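Local coordinates for CREG-like beta-barrel domain-containing protein (Agrobacterium tumefaciens, PDB 3DNH) that is of unknown function but folds as a CREG-like split beta-barrel of the FMN-binding clan, two copies forming the assembly, at residues D34-A42 with V91-G99; N60-F70 with A124-Y132. All coordinates share one frame; numbering follows the deposited sequence.

Contact 1 of 2, residues D34-A42 with V91-G99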
loop_
_atom_site.group_PDB
_atom_site.type_symbol
_atom_site.label_atom_id
_atom_site.label_comp_id
_atom_site.label_asym_id
_atom_site.label_seq_id
_atom_site.Cartn_x
_atom_site.Cartn_y
_atom_site.Cartn_z
ATOM N N ASP A 34 8.888 7.796 12.578
ATOM C CA ASP A 34 7.474 8.143 12.691
ATOM C C ASP A 34 6.629 7.306 11.766
ATOM O O ASP A 34 5.601 6.786 12.180
ATOM C CB ASP A 34 7.232 9.623 12.401
ATOM C CG ASP A 34 6.031 10.163 13.149
ATOM O OD1 ASP A 34 5.945 9.943 14.388
ATOM O OD2 ASP A 34 5.185 10.828 12.507
ATOM N N VAL A 35 7.073 7.139 10.524
ATOM C CA VAL A 35 6.370 6.241 9.574
ATOM C C VAL A 35 6.385 4.819 10.090
ATOM O O VAL A 35 5.399 4.058 9.943
ATOM C CB VAL A 35 7.033 6.260 8.162
ATOM C CG1 VAL A 35 6.347 5.265 7.223
ATOM C CG2 VAL A 35 6.963 7.666 7.566
ATOM N N LEU A 36 7.533 4.425 10.641
ATOM C CA LEU A 36 7.672 3.107 11.193
ATOM C C LEU A 36 6.595 2.816 12.244
ATOM O O LEU A 36 5.959 1.734 12.218
ATOM C CB LEU A 36 9.046 2.901 11.801
ATOM C CG LEU A 36 9.315 1.591 12.546
ATOM C CD1 LEU A 36 9.388 0.387 11.638
ATOM C CD2 LEU A 36 10.648 1.805 13.314
ATOM N N HIS A 37 6.379 3.775 13.127
ATOM C CA HIS A 37 5.517 3.534 14.269
ATOM C C HIS A 37 4.035 3.779 14.021
ATOM O O HIS A 37 3.185 3.366 14.832
ATOM C CB HIS A 37 6.006 4.324 15.481
ATOM C CG HIS A 37 7.206 3.701 16.164
ATOM N ND1 HIS A 37 7.088 2.879 17.268
ATOM C CD2 HIS A 37 8.535 3.777 15.897
ATOM C CE1 HIS A 37 8.292 2.451 17.637
ATOM N NE2 HIS A 37 9.187 2.989 16.824
ATOM N N THR A 38 3.729 4.496 12.950
ATOM C CA THR A 38 2.376 4.976 12.753
ATOM C C THR A 38 1.759 4.459 11.458
ATOM O O THR A 38 0.691 4.938 11.043
ATOM C CB THR A 38 2.269 6.539 12.826
ATOM O OG1 THR A 38 3.092 7.140 11.800
ATOM C CG2 THR A 38 2.689 7.075 14.209
ATOM N N SER A 39 2.407 3.505 10.814
ATOM C CA SER A 39 1.807 2.897 9.594
ATOM C C SER A 39 1.122 1.562 9.892
ATOM O O SER A 39 1.764 0.655 10.417
ATOM C CB SER A 39 2.866 2.752 8.467
ATOM O OG SER A 39 3.467 4.038 8.214
ATOM N N ARG A 40 -0.176 1.449 9.568
ATOM C CA ARG A 40 -0.917 0.166 9.693
ATOM C C ARG A 40 -0.663 -0.790 8.531
ATOM O O ARG A 40 -0.380 -1.962 8.732
ATOM C CB ARG A 40 -2.449 0.352 9.830
ATOM C CG ARG A 40 -2.970 0.483 11.289
ATOM C CD ARG A 40 -4.590 0.478 11.361
ATOM N NE ARG A 40 -5.071 0.070 12.684
ATOM C CZ ARG A 40 -5.470 0.910 13.628
ATOM N NH1 ARG A 40 -5.893 0.445 14.800
ATOM N NH2 ARG A 40 -5.501 2.225 13.392
ATOM N N THR A 41 -0.785 -0.287 7.309
ATOM C CA THR A 41 -0.700 -1.138 6.139
ATOM C C THR A 41 0.673 -1.032 5.493
ATOM O O THR A 41 1.269 0.045 5.455
ATOM C CB THR A 41 -1.813 -0.829 5.128
ATOM O OG1 THR A 41 -3.080 -0.902 5.796
ATOM C CG2 THR A 41 -1.823 -1.863 3.997
ATOM N N ALA A 42 1.173 -2.188 5.059
ATOM C CA ALA A 42 2.459 -2.336 4.422
ATOM C C ALA A 42 2.328 -3.131 3.111
ATOM O O ALA A 42 1.574 -4.078 3.041
ATOM C CB ALA A 42 3.396 -3.085 5.357
ATOM N N VAL A 91 9.463 -4.496 2.575
ATOM C CA VAL A 91 8.165 -3.891 2.946
ATOM C C VAL A 91 8.217 -2.395 2.721
ATOM O O VAL A 91 9.289 -1.799 2.840
ATOM C CB VAL A 91 7.747 -4.164 4.432
ATOM C CG1 VAL A 91 7.641 -5.629 4.698
ATOM C CG2 VAL A 91 8.763 -3.544 5.413
ATOM N N THR A 92 7.089 -1.813 2.332
ATOM C CA THR A 92 6.989 -0.366 2.283
ATOM C C THR A 92 5.861 0.031 3.192
ATOM O O THR A 92 4.740 -0.429 3.049
ATOM C CB THR A 92 6.824 0.201 0.874
ATOM O OG1 THR A 92 7.973 -0.181 0.103
ATOM C CG2 THR A 92 6.706 1.787 0.883
ATOM N N LEU A 93 6.212 0.878 4.151
ATOM C CA LEU A 93 5.273 1.449 5.067
ATOM C C LEU A 93 4.974 2.886 4.673
ATOM O O LEU A 93 5.884 3.651 4.318
ATOM C CB LEU A 93 5.845 1.366 6.466
ATOM C CG LEU A 93 5.710 0.019 7.172
ATOM C CD1 LEU A 93 6.516 -1.071 6.468
ATOM C CD2 LEU A 93 6.250 0.187 8.617
ATOM N N ALA A 94 3.696 3.266 4.728
ATOM C CA ALA A 94 3.333 4.652 4.459
ATOM C C ALA A 94 2.054 5.014 5.219
ATOM O O ALA A 94 1.261 4.103 5.502
ATOM C CB ALA A 94 3.163 4.869 2.973
ATOM N N PRO A 95 1.848 6.314 5.568
ATOM C CA PRO A 95 0.525 6.737 6.084
ATOM C C PRO A 95 -0.496 6.699 4.922
ATOM O O PRO A 95 -0.944 7.756 4.462
ATOM C CB PRO A 95 0.766 8.186 6.553
ATOM C CG PRO A 95 1.902 8.680 5.674
ATOM C CD PRO A 95 2.797 7.460 5.517
ATOM N N PHE A 96 -0.807 5.491 4.431
ATOM C CA PHE A 96 -1.648 5.338 3.233
ATOM C C PHE A 96 -3.048 5.947 3.363
ATOM O O PHE A 96 -3.628 6.414 2.367
ATOM C CB PHE A 96 -1.821 3.874 2.889
ATOM C CG PHE A 96 -0.625 3.256 2.301
ATOM C CD1 PHE A 96 -0.182 3.636 1.057
ATOM C CD2 PHE A 96 0.071 2.266 2.998
ATOM C CE1 PHE A 96 0.957 3.032 0.512
ATOM C CE2 PHE A 96 1.186 1.653 2.458
ATOM C CZ PHE A 96 1.634 2.030 1.223
ATOM N N GLY A 97 -3.607 5.938 4.571
ATOM C CA GLY A 97 -4.921 6.564 4.740
ATOM C C GLY A 97 -4.946 8.046 4.394
ATOM O O GLY A 97 -6.020 8.597 4.112
ATOM N N LYS A 98 -3.774 8.695 4.414
ATOM C CA LYS A 98 -3.698 10.166 4.324
ATOM C C LYS A 98 -3.690 10.711 2.893
ATOM O O LYS A 98 -3.508 11.907 2.679
ATOM C CB LYS A 98 -2.478 10.710 5.134
ATOM N N GLY A 99 -3.885 9.848 1.907
ATOM C CA GLY A 99 -3.985 10.354 0.543
ATOM C C GLY A 99 -2.978 9.711 -0.375
ATOM O O GLY A 99 -2.411 8.675 -0.039
HETATM O O HOH W 1 -0.738 2.600 6.636
#
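Closure of the CREG-like beta-barrel brings helix 28-38 and the start of strand 41-47 against strand 88-93, and Leu-93 is the residue on which they converge. Its two methyl branches divide the work: CD1 rests on Ala-42 CB at 3.9 Å, while CD2 reaches back to the helix and lies 3.9 Å from Leu-36 O. Val-35 approaches from the helix with CG1 anti to its backbone N (chi1 177°), a rotation that carries this methyl to within 3.4 Å of Leu-93 O and against Leu-93 CB. Ser-39 also turns its CB toward Leu-93 CB, yet its hydroxyl is spent inside its own segment, OG donating to Val-35 O at 2.6 Å and so tying the loop residue back to the helix. Where the backbones pass near Ala-42, its CA makes a CH...O contact of 3.3 Å with Thr-92 O. A water bridges the segments further on, accepting from Thr-41 N at 3.0 Å and donating to Ala-94 O at 2.7 Å. Beyond it Phe-96, whose ring meets Phe-96 of the second subunit, has Ala-94 CB over one face and presents its edge to Thr-41 O, 3.4 Å from CE2.

Contact 2 of 2, residues N60-F70 with A124-Y132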
loop_
_atom_site.group_PDB
_atom_site.type_symbol
_atom_site.label_atom_id
_atom_site.label_comp_id
_atom_site.label_asym_id
_atom_site.label_seq_id
_atom_site.Cartn_x
_atom_site.Cartn_y
_atom_site.Cartn_z
ATOM N N ASN A 60 -0.930 -6.185 7.380
ATOM C CA ASN A 60 -0.980 -5.296 8.531
ATOM C C ASN A 60 0.343 -5.402 9.297
ATOM O O ASN A 60 0.904 -6.491 9.443
ATOM C CB ASN A 60 -2.106 -5.728 9.478
ATOM C CG ASN A 60 -3.480 -5.796 8.814
ATOM O OD1 ASN A 60 -3.889 -4.902 8.056
ATOM N ND2 ASN A 60 -4.258 -6.821 9.198
ATOM N N ILE A 61 0.778 -4.304 9.880
ATOM C CA ILE A 61 2.067 -4.218 10.597
ATOM C C ILE A 61 1.887 -4.084 12.108
ATOM O O ILE A 61 1.185 -3.139 12.605
ATOM C CB ILE A 61 2.858 -2.973 10.056
ATOM C CG1 ILE A 61 3.385 -3.279 8.644
ATOM C CG2 ILE A 61 4.055 -2.607 10.948
ATOM C CD1 ILE A 61 4.361 -4.488 8.571
ATOM N N GLY A 62 2.494 -5.028 12.843
ATOM C CA GLY A 62 2.682 -4.854 14.298
ATOM C C GLY A 62 4.085 -4.287 14.583
ATOM O O GLY A 62 4.965 -4.374 13.744
ATOM N N ILE A 63 4.286 -3.661 15.741
ATOM C CA ILE A 63 5.624 -3.173 16.101
ATOM C C ILE A 63 5.958 -3.662 17.511
ATOM O O ILE A 63 5.132 -3.541 18.421
ATOM C CB ILE A 63 5.779 -1.612 16.033
ATOM C CG1 ILE A 63 5.388 -1.031 14.689
ATOM C CG2 ILE A 63 7.225 -1.233 16.103
ATOM C CD1 ILE A 63 6.506 -1.168 13.588
ATOM N N GLU A 64 7.166 -4.189 17.700
ATOM C CA GLU A 64 7.615 -4.591 19.022
ATOM C C GLU A 64 8.288 -3.394 19.762
ATOM O O GLU A 64 8.658 -2.408 19.114
ATOM C CB GLU A 64 8.539 -5.809 18.888
ATOM C CG GLU A 64 7.902 -6.915 17.993
ATOM C CD GLU A 64 8.764 -8.174 17.897
ATOM O OE1 GLU A 64 8.180 -9.285 17.931
ATOM O OE2 GLU A 64 10.014 -8.035 17.803
ATOM N N PRO A 65 8.406 -3.463 21.107
ATOM C CA PRO A 65 8.964 -2.346 21.909
ATOM C C PRO A 65 10.253 -1.731 21.346
ATOM O O PRO A 65 10.378 -0.534 21.365
ATOM C CB PRO A 65 9.209 -2.991 23.264
ATOM C CG PRO A 65 8.116 -4.025 23.351
ATOM C CD PRO A 65 7.959 -4.566 21.974
ATOM N N ASP A 66 11.175 -2.536 20.812
ATOM C CA ASP A 66 12.420 -2.024 20.198
ATOM C C ASP A 66 12.249 -1.460 18.763
ATOM O O ASP A 66 13.244 -1.143 18.106
ATOM C CB ASP A 66 13.545 -3.084 20.226
ATOM C CG ASP A 66 13.282 -4.237 19.276
ATOM O OD1 ASP A 66 14.105 -5.144 19.177
ATOM O OD2 ASP A 66 12.222 -4.242 18.636
ATOM N N GLY A 67 11.011 -1.399 18.284
ATOM C CA GLY A 67 10.682 -0.857 16.967
ATOM C C GLY A 67 10.628 -1.860 15.832
ATOM O O GLY A 67 10.360 -1.465 14.692
ATOM N N THR A 68 10.837 -3.151 16.139
ATOM C CA THR A 68 10.874 -4.218 15.134
ATOM C C THR A 68 9.478 -4.515 14.564
ATOM O O THR A 68 8.568 -4.872 15.331
ATOM C CB THR A 68 11.452 -5.540 15.695
ATOM O OG1 THR A 68 12.793 -5.342 16.158
ATOM C CG2 THR A 68 11.485 -6.594 14.604
ATOM N N PRO A 69 9.313 -4.380 13.225
ATOM C CA PRO A 69 8.035 -4.722 12.633
ATOM C C PRO A 69 7.789 -6.223 12.601
ATOM O O PRO A 69 8.720 -7.019 12.414
ATOM C CB PRO A 69 8.133 -4.179 11.202
ATOM C CG PRO A 69 9.343 -3.369 11.136
ATOM C CD PRO A 69 10.262 -3.936 12.191
ATOM N N PHE A 70 6.517 -6.611 12.774
ATOM C CA PHE A 70 6.175 -8.027 12.661
ATOM C C PHE A 70 4.834 -8.107 11.966
ATOM O O PHE A 70 4.086 -7.128 11.884
ATOM C CB PHE A 70 6.211 -8.760 14.041
ATOM C CG PHE A 70 5.005 -8.490 14.941
ATOM C CD1 PHE A 70 3.893 -9.341 14.925
ATOM C CD2 PHE A 70 4.995 -7.405 15.827
ATOM C CE1 PHE A 70 2.785 -9.107 15.796
ATOM C CE2 PHE A 70 3.914 -7.159 16.665
ATOM C CZ PHE A 70 2.797 -8.016 16.643
ATOM N N ALA A 124 2.740 -12.026 20.683
ATOM C CA ALA A 124 2.639 -11.366 19.391
ATOM C C ALA A 124 1.167 -11.222 18.995
ATOM O O ALA A 124 0.752 -10.213 18.409
ATOM C CB ALA A 124 3.448 -12.145 18.318
ATOM N N ILE A 125 0.373 -12.226 19.345
ATOM C CA ILE A 125 -1.090 -12.201 19.133
ATOM C C ILE A 125 -1.741 -11.045 19.858
ATOM O O ILE A 125 -2.549 -10.306 19.297
ATOM C CB ILE A 125 -1.774 -13.531 19.645
ATOM C CG1 ILE A 125 -1.443 -14.690 18.705
ATOM C CG2 ILE A 125 -3.303 -13.401 19.749
ATOM C CD1 ILE A 125 -1.810 -14.383 17.320
ATOM N N ALA A 126 -1.444 -10.910 21.130
ATOM C CA ALA A 126 -2.104 -9.870 21.886
ATOM C C ALA A 126 -1.687 -8.469 21.343
ATOM O O ALA A 126 -2.539 -7.587 21.147
ATOM C CB ALA A 126 -1.801 -10.018 23.355
ATOM N N ARG A 127 -0.401 -8.316 21.038
ATOM C CA ARG A 127 0.099 -7.064 20.442
ATOM C C ARG A 127 -0.570 -6.720 19.108
ATOM O O ARG A 127 -0.922 -5.563 18.846
ATOM C CB ARG A 127 1.599 -7.134 20.241
ATOM C CG ARG A 127 2.399 -6.943 21.465
ATOM C CD ARG A 127 3.848 -7.334 21.177
ATOM N NE ARG A 127 4.691 -7.132 22.352
ATOM C CZ ARG A 127 5.975 -7.467 22.444
ATOM N NH1 ARG A 127 6.595 -8.099 21.438
ATOM N NH2 ARG A 127 6.629 -7.184 23.578
ATOM N N TYR A 128 -0.761 -7.736 18.265
ATOM C CA TYR A 128 -1.381 -7.548 16.984
ATOM C C TYR A 128 -2.875 -7.194 17.066
ATOM O O TYR A 128 -3.343 -6.284 16.381
ATOM C CB TYR A 128 -1.217 -8.846 16.200
ATOM C CG TYR A 128 -1.512 -8.764 14.731
ATOM C CD1 TYR A 128 -0.495 -8.473 13.811
ATOM C CD2 TYR A 128 -2.770 -9.082 14.247
ATOM C CE1 TYR A 128 -0.756 -8.443 12.440
ATOM C CE2 TYR A 128 -3.047 -9.075 12.896
ATOM C CZ TYR A 128 -2.029 -8.768 11.989
ATOM O OH TYR A 128 -2.312 -8.803 10.638
ATOM N N ILE A 129 -3.619 -7.953 17.885
ATOM C CA ILE A 129 -5.029 -7.724 18.176
ATOM C C ILE A 129 -5.309 -6.297 18.662
ATOM O O ILE A 129 -6.330 -5.708 18.324
ATOM C CB ILE A 129 -5.544 -8.721 19.284
ATOM C CG1 ILE A 129 -5.785 -10.148 18.724
ATOM C CG2 ILE A 129 -6.817 -8.241 19.944
ATOM C CD1 ILE A 129 -6.449 -10.173 17.454
ATOM N N ALA A 130 -4.384 -5.780 19.460
ATOM C CA ALA A 130 -4.438 -4.408 19.992
ATOM C C ALA A 130 -4.584 -3.384 18.857
ATOM O O ALA A 130 -5.278 -2.402 19.017
ATOM C CB ALA A 130 -3.182 -4.122 20.845
ATOM N N ARG A 131 -3.984 -3.648 17.693
ATOM C CA ARG A 131 -4.074 -2.738 16.557
ATOM C C ARG A 131 -5.154 -3.114 15.566
ATOM O O ARG A 131 -5.685 -2.239 14.868
ATOM C CB ARG A 131 -2.718 -2.653 15.821
ATOM C CG ARG A 131 -1.713 -1.782 16.460
ATOM C CD ARG A 131 -0.431 -1.790 15.590
ATOM N NE ARG A 131 0.426 -0.675 15.927
ATOM C CZ ARG A 131 1.443 -0.233 15.185
ATOM N NH1 ARG A 131 1.733 -0.797 14.018
ATOM N NH2 ARG A 131 2.150 0.814 15.602
ATOM N N TYR A 132 -5.459 -4.414 15.505
ATOM C CA TYR A 132 -6.268 -5.023 14.448
ATOM C C TYR A 132 -7.321 -5.917 15.110
ATOM O O TYR A 132 -7.169 -7.158 15.144
ATOM C CB TYR A 132 -5.378 -5.833 13.466
ATOM C CG TYR A 132 -4.251 -4.989 12.956
ATOM C CD1 TYR A 132 -4.532 -3.873 12.149
ATOM C CD2 TYR A 132 -2.929 -5.243 13.320
ATOM C CE1 TYR A 132 -3.550 -3.030 11.737
ATOM C CE2 TYR A 132 -1.912 -4.388 12.895
ATOM C CZ TYR A 132 -2.239 -3.285 12.106
ATOM O OH TYR A 132 -1.276 -2.427 11.678
HETATM O O HOH W 2 0.114 -8.888 9.120
HETATM O O HOH W 3 5.500 -9.738 18.817
#
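Packing of helix 121-131 on the hairpin of strands 54-63 and 69-74, part of the CREG-like barrel, centres on one carbonyl. Ile-61 O is gripped by two donors, Tyr-132 OH at 2.7 Å and Arg-131 NH1 at 2.8 Å, with Ile-61 O in the plane of the Arg-131 guanidinium. Each donor stands about 40° out of the carbonyl plane, one on either face. The same tyrosine ring is sandwiched, with Arg-131 CB on one face and Asn-60 CB over the centre of the other, a CH-pi contact 3.6 Å from the centroid. The Asn-60 amide runs nearly parallel to this ring, 14° between planes, and its ND2 donates to Tyr-128 OH at 3.1 Å. Asp-100 and Ala-101 of the second subunit also bind this amide, which fixes its orientation at the dimer interface. A water joins Tyr-128 OH to Asn-60 O.

One turn and more back along the helix, Phe-70 packs its CE1 and CZ end against Ala-124, Arg-127 CB and Tyr-128. Its CG sits between backbone N and carbonyl carbon (chi1 77°), bringing CE1 to 3.9 Å from Tyr-128 CD1; Gly-62 CA lies over one ring face, toward its rim, and a water over the centre of the other. Outermost, the extended Arg-127 lays a guanidinium face on Pro-65, and that same water links its NH1 to Glu-64 OE1, which forms a salt bridge with Arg-148. The closest proline atom is CD, 3.3 Å from Arg-127 NH2.

In the fold
The two contacts show how helices pack on one barrel at two places. Their centres lie about 14 Å apart, and their segments alternate along the chain: 34-42, 60-70, 91-99, 124-132. Strands 41-47 and 54-63 are sequence neighbours and also adjacent in the antiparallel sheet, so both contacts rest on neighbouring strands of one barrel sheet. Arg-40 joins them directly: its carbonyl pairs with Ile-61 N, and its NH1 probably bonds Arg-131 O. Leu-36 also packs on Ile-63. Both reach the second subunit, contact 1 through residues that include Thr-41, Thr-92 and Phe-96, contact 2 through Asn-60, Tyr-128 and Tyr-132.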